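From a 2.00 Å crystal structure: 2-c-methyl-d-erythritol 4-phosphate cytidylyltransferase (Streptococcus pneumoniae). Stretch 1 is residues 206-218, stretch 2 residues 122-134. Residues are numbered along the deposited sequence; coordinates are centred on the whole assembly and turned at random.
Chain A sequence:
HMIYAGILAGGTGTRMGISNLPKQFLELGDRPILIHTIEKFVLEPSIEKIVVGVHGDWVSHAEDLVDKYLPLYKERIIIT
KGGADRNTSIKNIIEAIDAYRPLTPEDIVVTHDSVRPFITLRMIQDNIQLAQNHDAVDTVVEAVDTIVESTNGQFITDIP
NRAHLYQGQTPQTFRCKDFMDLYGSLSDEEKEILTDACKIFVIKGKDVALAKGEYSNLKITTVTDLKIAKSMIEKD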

# COMPACT_ATOMS: atom_id res chain seq x y z
N LYS A 206 12.28 21.89 -7.25
CA LYS A 206 12.14 21.62 -8.69
C LYS A 206 10.72 21.17 -9.08
O LYS A 206 9.90 20.82 -8.22
CB LYS A 206 13.18 20.58 -9.16
CG LYS A 206 14.64 20.88 -8.78
CD LYS A 206 15.16 22.15 -9.44
CE LYS A 206 16.62 22.43 -9.07
NZ LYS A 206 17.12 23.69 -9.74
N ASP A 207 10.44 21.19 -10.39
CA ASP A 207 9.14 20.86 -10.96
C ASP A 207 9.06 19.38 -11.37
O ASP A 207 9.62 18.98 -12.39
CB ASP A 207 8.87 21.78 -12.16
CG ASP A 207 7.55 21.47 -12.88
OD1 ASP A 207 7.46 21.73 -14.10
OD2 ASP A 207 6.60 20.97 -12.23
N VAL A 208 8.39 18.58 -10.54
CA VAL A 208 8.25 17.15 -10.79
C VAL A 208 6.80 16.84 -11.19
O VAL A 208 5.89 16.85 -10.35
CB VAL A 208 8.66 16.28 -9.57
CG1 VAL A 208 8.75 14.80 -9.96
CG2 VAL A 208 10.01 16.74 -8.97
N ALA A 209 6.61 16.58 -12.49
CA ALA A 209 5.30 16.26 -13.05
C ALA A 209 4.86 14.85 -12.67
O ALA A 209 5.71 13.97 -12.43
CB ALA A 209 5.35 16.36 -14.57
N LEU A 210 3.55 14.64 -12.60
CA LEU A 210 3.00 13.31 -12.35
C LEU A 210 2.76 12.61 -13.69
O LEU A 210 2.15 13.18 -14.59
CB LEU A 210 1.68 13.41 -11.56
CG LEU A 210 1.74 14.14 -10.20
CD1 LEU A 210 0.36 14.14 -9.52
CD2 LEU A 210 2.80 13.54 -9.29
N ALA A 211 3.26 11.37 -13.82
CA ALA A 211 2.87 10.51 -14.94
C ALA A 211 1.93 9.43 -14.42
O ALA A 211 2.04 9.00 -13.28
CB ALA A 211 4.10 9.88 -15.61
N LYS A 212 1.01 9.01 -15.27
CA LYS A 212 -0.01 8.04 -14.90
C LYS A 212 0.61 6.66 -14.91
O LYS A 212 1.10 6.19 -15.94
CB LYS A 212 -1.20 8.15 -15.88
CG LYS A 212 -2.28 7.08 -15.77
CD LYS A 212 -3.41 7.34 -16.79
CE LYS A 212 -4.00 6.04 -17.39
NZ LYS A 212 -4.52 5.10 -16.35
N GLY A 213 0.63 6.04 -13.74
CA GLY A 213 1.05 4.65 -13.59
C GLY A 213 -0.09 3.72 -13.92
O GLY A 213 -1.01 4.09 -14.65
N GLU A 214 -0.04 2.51 -13.38
CA GLU A 214 -1.11 1.54 -13.55
C GLU A 214 -1.15 0.68 -12.30
O GLU A 214 -0.10 0.40 -11.71
CB GLU A 214 -0.83 0.66 -14.77
CG GLU A 214 -2.05 0.29 -15.57
CD GLU A 214 -2.61 1.44 -16.36
OE1 GLU A 214 -3.72 1.88 -16.02
OE2 GLU A 214 -1.96 1.91 -17.32
N TYR A 215 -2.35 0.27 -11.88
CA TYR A 215 -2.45 -0.60 -10.72
C TYR A 215 -1.75 -1.94 -10.95
O TYR A 215 -1.21 -2.54 -10.03
CB TYR A 215 -3.91 -0.74 -10.27
CG TYR A 215 -4.38 0.55 -9.65
CD1 TYR A 215 -5.31 1.37 -10.29
CD2 TYR A 215 -3.83 1.00 -8.45
CE1 TYR A 215 -5.70 2.59 -9.73
CE2 TYR A 215 -4.21 2.21 -7.89
CZ TYR A 215 -5.14 3.00 -8.52
OH TYR A 215 -5.50 4.19 -7.94
N SER A 216 -1.72 -2.35 -12.21
CA SER A 216 -1.02 -3.55 -12.65
C SER A 216 0.51 -3.38 -12.68
O SER A 216 1.23 -4.37 -12.77
CB SER A 216 -1.51 -3.95 -14.05
OG SER A 216 -1.16 -2.93 -14.98
N ASN A 217 1.01 -2.14 -12.60
CA ASN A 217 2.48 -1.90 -12.52
C ASN A 217 3.05 -2.37 -11.16
O ASN A 217 3.76 -1.63 -10.46
CB ASN A 217 2.80 -0.43 -12.82
CG ASN A 217 4.31 -0.14 -12.95
OD1 ASN A 217 5.12 -1.01 -13.26
ND2 ASN A 217 4.66 1.13 -12.77
N LEU A 218 2.74 -3.63 -10.83
CA LEU A 218 3.15 -4.29 -9.59
C LEU A 218 4.67 -4.31 -9.38
O LEU A 218 5.42 -4.54 -10.32
CB LEU A 218 2.61 -5.75 -9.59
CG LEU A 218 2.95 -6.73 -8.45
CD1 LEU A 218 2.23 -6.38 -7.14
CD2 LEU A 218 2.61 -8.16 -8.84
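Stretch 2, residues 122-134: RMIQDNIQLAQNH

Stretch 2 is helical from R122, continuing a helix that begins earlier in the chain, and it lies along the strand 208-212 of stretch 1. The two run nearly antiparallel. Their N-to-C directions make an angle of 162°, and the axes approach to 8.3 Å. By nearest CA atoms the register pairs D207 with H134, A211 with N127 and G213 with M123, as the antiparallel direction requires of their order.

Polar contacts hold both ends. At one end, H134 ND1 donates to D207 OD1 at 2.6 Å, nearly straight at 171°. D207 OD1 lies at the edge of the ring, near its plane. A209 CB packs over one ring face, 3.5 Å from H134 CD2, in a CH-pi contact.

At the other end, the R122 guanidinium serves several acceptors. R122 NH1 and R122 NH2 both donate to K212 O, at 2.9 and 3.1 Å, so this carbonyl is satisfied by side-chain donors. R122 NH2 also donates to E214 OE2 at 3.1 Å, as part of a salt bridge. Within the helix, R122 NH1 forms a salt bridge with D126 OD2 at 2.7 Å. The second carboxylate oxygen of E214 is used inside stretch 1: K212 NZ reaches E214 OE1 at 3.3 Å, a weak bond. K212 NZ and R122 NH2, of like charge, are 4.5 Å apart, with E214 bonded to both.

A water links the stretches. It donates to D126 OD2 at 2.7 Å and accepts from K212 N at 3.0 Å, satisfying that backbone amide.

The middle is mainly apolar. L130 CG is 4.1 Å from A209 CB, and L130 CD2 is 3.8 Å from A211 CB. The CA-to-CB bonds of V208 and L210 point away from the helix. N127 ND2 lies 3.6 Å from A211 CB but donates to M123 O at 3.0 Å, one turn back.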

# COMPACT_ATOMS: atom_id res chain seq x y z
N ARG A 122 3.38 2.81 -23.13
CA ARG A 122 2.62 4.04 -22.90
C ARG A 122 3.23 4.81 -21.72
O ARG A 122 3.40 6.02 -21.79
CB ARG A 122 1.15 3.71 -22.66
CG ARG A 122 0.18 4.89 -22.79
CD ARG A 122 0.12 5.73 -21.51
NE ARG A 122 -0.31 4.96 -20.34
CZ ARG A 122 -0.01 5.27 -19.08
NH1 ARG A 122 0.75 6.33 -18.81
NH2 ARG A 122 -0.44 4.49 -18.09
N MET A 123 3.55 4.09 -20.64
CA MET A 123 4.17 4.68 -19.45
C MET A 123 5.55 5.26 -19.75
O MET A 123 5.83 6.40 -19.38
CB MET A 123 4.29 3.63 -18.35
CG MET A 123 2.95 3.25 -17.71
SD MET A 123 3.13 1.81 -16.65
CE MET A 123 1.44 1.37 -16.56
N ILE A 124 6.39 4.47 -20.43
CA ILE A 124 7.72 4.91 -20.88
C ILE A 124 7.61 6.16 -21.73
O ILE A 124 8.34 7.12 -21.53
CB ILE A 124 8.42 3.81 -21.69
CG1 ILE A 124 8.72 2.62 -20.80
CG2 ILE A 124 9.70 4.36 -22.38
CD1 ILE A 124 8.86 1.31 -21.55
N GLN A 125 6.70 6.13 -22.71
CA GLN A 125 6.51 7.25 -23.61
C GLN A 125 6.00 8.52 -22.91
O GLN A 125 6.48 9.60 -23.19
CB GLN A 125 5.63 6.82 -24.78
CG GLN A 125 6.40 5.95 -25.79
CD GLN A 125 5.52 5.34 -26.85
OE1 GLN A 125 4.32 5.64 -26.95
NE2 GLN A 125 6.11 4.44 -27.65
N ASP A 126 5.03 8.37 -22.02
CA ASP A 126 4.55 9.49 -21.18
C ASP A 126 5.64 10.14 -20.35
O ASP A 126 5.70 11.37 -20.27
CB ASP A 126 3.43 9.04 -20.25
CG ASP A 126 2.12 8.88 -20.97
OD1 ASP A 126 2.11 9.04 -22.22
OD2 ASP A 126 1.10 8.60 -20.30
N ASN A 127 6.49 9.32 -19.74
CA ASN A 127 7.64 9.77 -18.97
C ASN A 127 8.60 10.59 -19.79
O ASN A 127 9.05 11.65 -19.36
CB ASN A 127 8.37 8.56 -18.35
CG ASN A 127 7.93 8.30 -16.94
OD1 ASN A 127 8.62 8.67 -16.00
ND2 ASN A 127 6.75 7.69 -16.79
N ILE A 128 8.91 10.10 -20.98
CA ILE A 128 9.80 10.81 -21.89
C ILE A 128 9.17 12.15 -22.30
O ILE A 128 9.85 13.18 -22.32
CB ILE A 128 10.16 9.95 -23.13
CG1 ILE A 128 11.07 8.77 -22.70
CG2 ILE A 128 10.82 10.80 -24.22
CD1 ILE A 128 11.07 7.58 -23.70
N GLN A 129 7.88 12.14 -22.63
CA GLN A 129 7.22 13.35 -23.10
C GLN A 129 7.14 14.42 -22.01
O GLN A 129 7.48 15.58 -22.25
CB GLN A 129 5.82 13.01 -23.63
CG GLN A 129 5.06 14.23 -24.15
CD GLN A 129 3.58 13.95 -24.38
OE1 GLN A 129 3.04 12.97 -23.86
NE2 GLN A 129 2.93 14.81 -25.15
N LEU A 130 6.68 14.03 -20.82
CA LEU A 130 6.65 14.91 -19.64
C LEU A 130 8.04 15.47 -19.26
O LEU A 130 8.15 16.65 -18.88
CB LEU A 130 6.00 14.17 -18.47
CG LEU A 130 4.53 14.34 -18.04
CD1 LEU A 130 3.67 15.23 -18.94
CD2 LEU A 130 3.86 13.02 -17.79
N ALA A 131 9.10 14.67 -19.39
CA ALA A 131 10.46 15.14 -19.08
C ALA A 131 10.91 16.35 -19.93
O ALA A 131 11.81 17.10 -19.53
CB ALA A 131 11.48 14.00 -19.17
N GLN A 132 10.27 16.55 -21.09
CA GLN A 132 10.64 17.65 -21.98
C GLN A 132 10.32 19.01 -21.37
O GLN A 132 11.09 19.95 -21.53
CB GLN A 132 9.95 17.51 -23.35
CG GLN A 132 10.31 16.21 -24.08
CD GLN A 132 9.54 16.02 -25.39
OE1 GLN A 132 9.02 16.98 -25.98
NE2 GLN A 132 9.48 14.77 -25.85
N ASN A 133 9.21 19.12 -20.65
CA ASN A 133 8.83 20.41 -20.08
C ASN A 133 8.87 20.48 -18.56
O ASN A 133 8.39 21.45 -17.97
CB ASN A 133 7.47 20.87 -20.63
CG ASN A 133 6.71 19.74 -21.30
OD1 ASN A 133 6.61 18.63 -20.76
ND2 ASN A 133 6.19 20.00 -22.50
N HIS A 134 9.45 19.48 -17.91
CA HIS A 134 9.55 19.51 -16.46
C HIS A 134 10.94 19.10 -15.99
O HIS A 134 11.76 18.64 -16.79
CB HIS A 134 8.45 18.67 -15.83
CG HIS A 134 7.07 19.04 -16.30
ND1 HIS A 134 6.43 20.19 -15.89
CD2 HIS A 134 6.24 18.44 -17.18
CE1 HIS A 134 5.24 20.27 -16.48
NE2 HIS A 134 5.10 19.21 -17.26
O HOH W 1 1.04 10.12 -18.03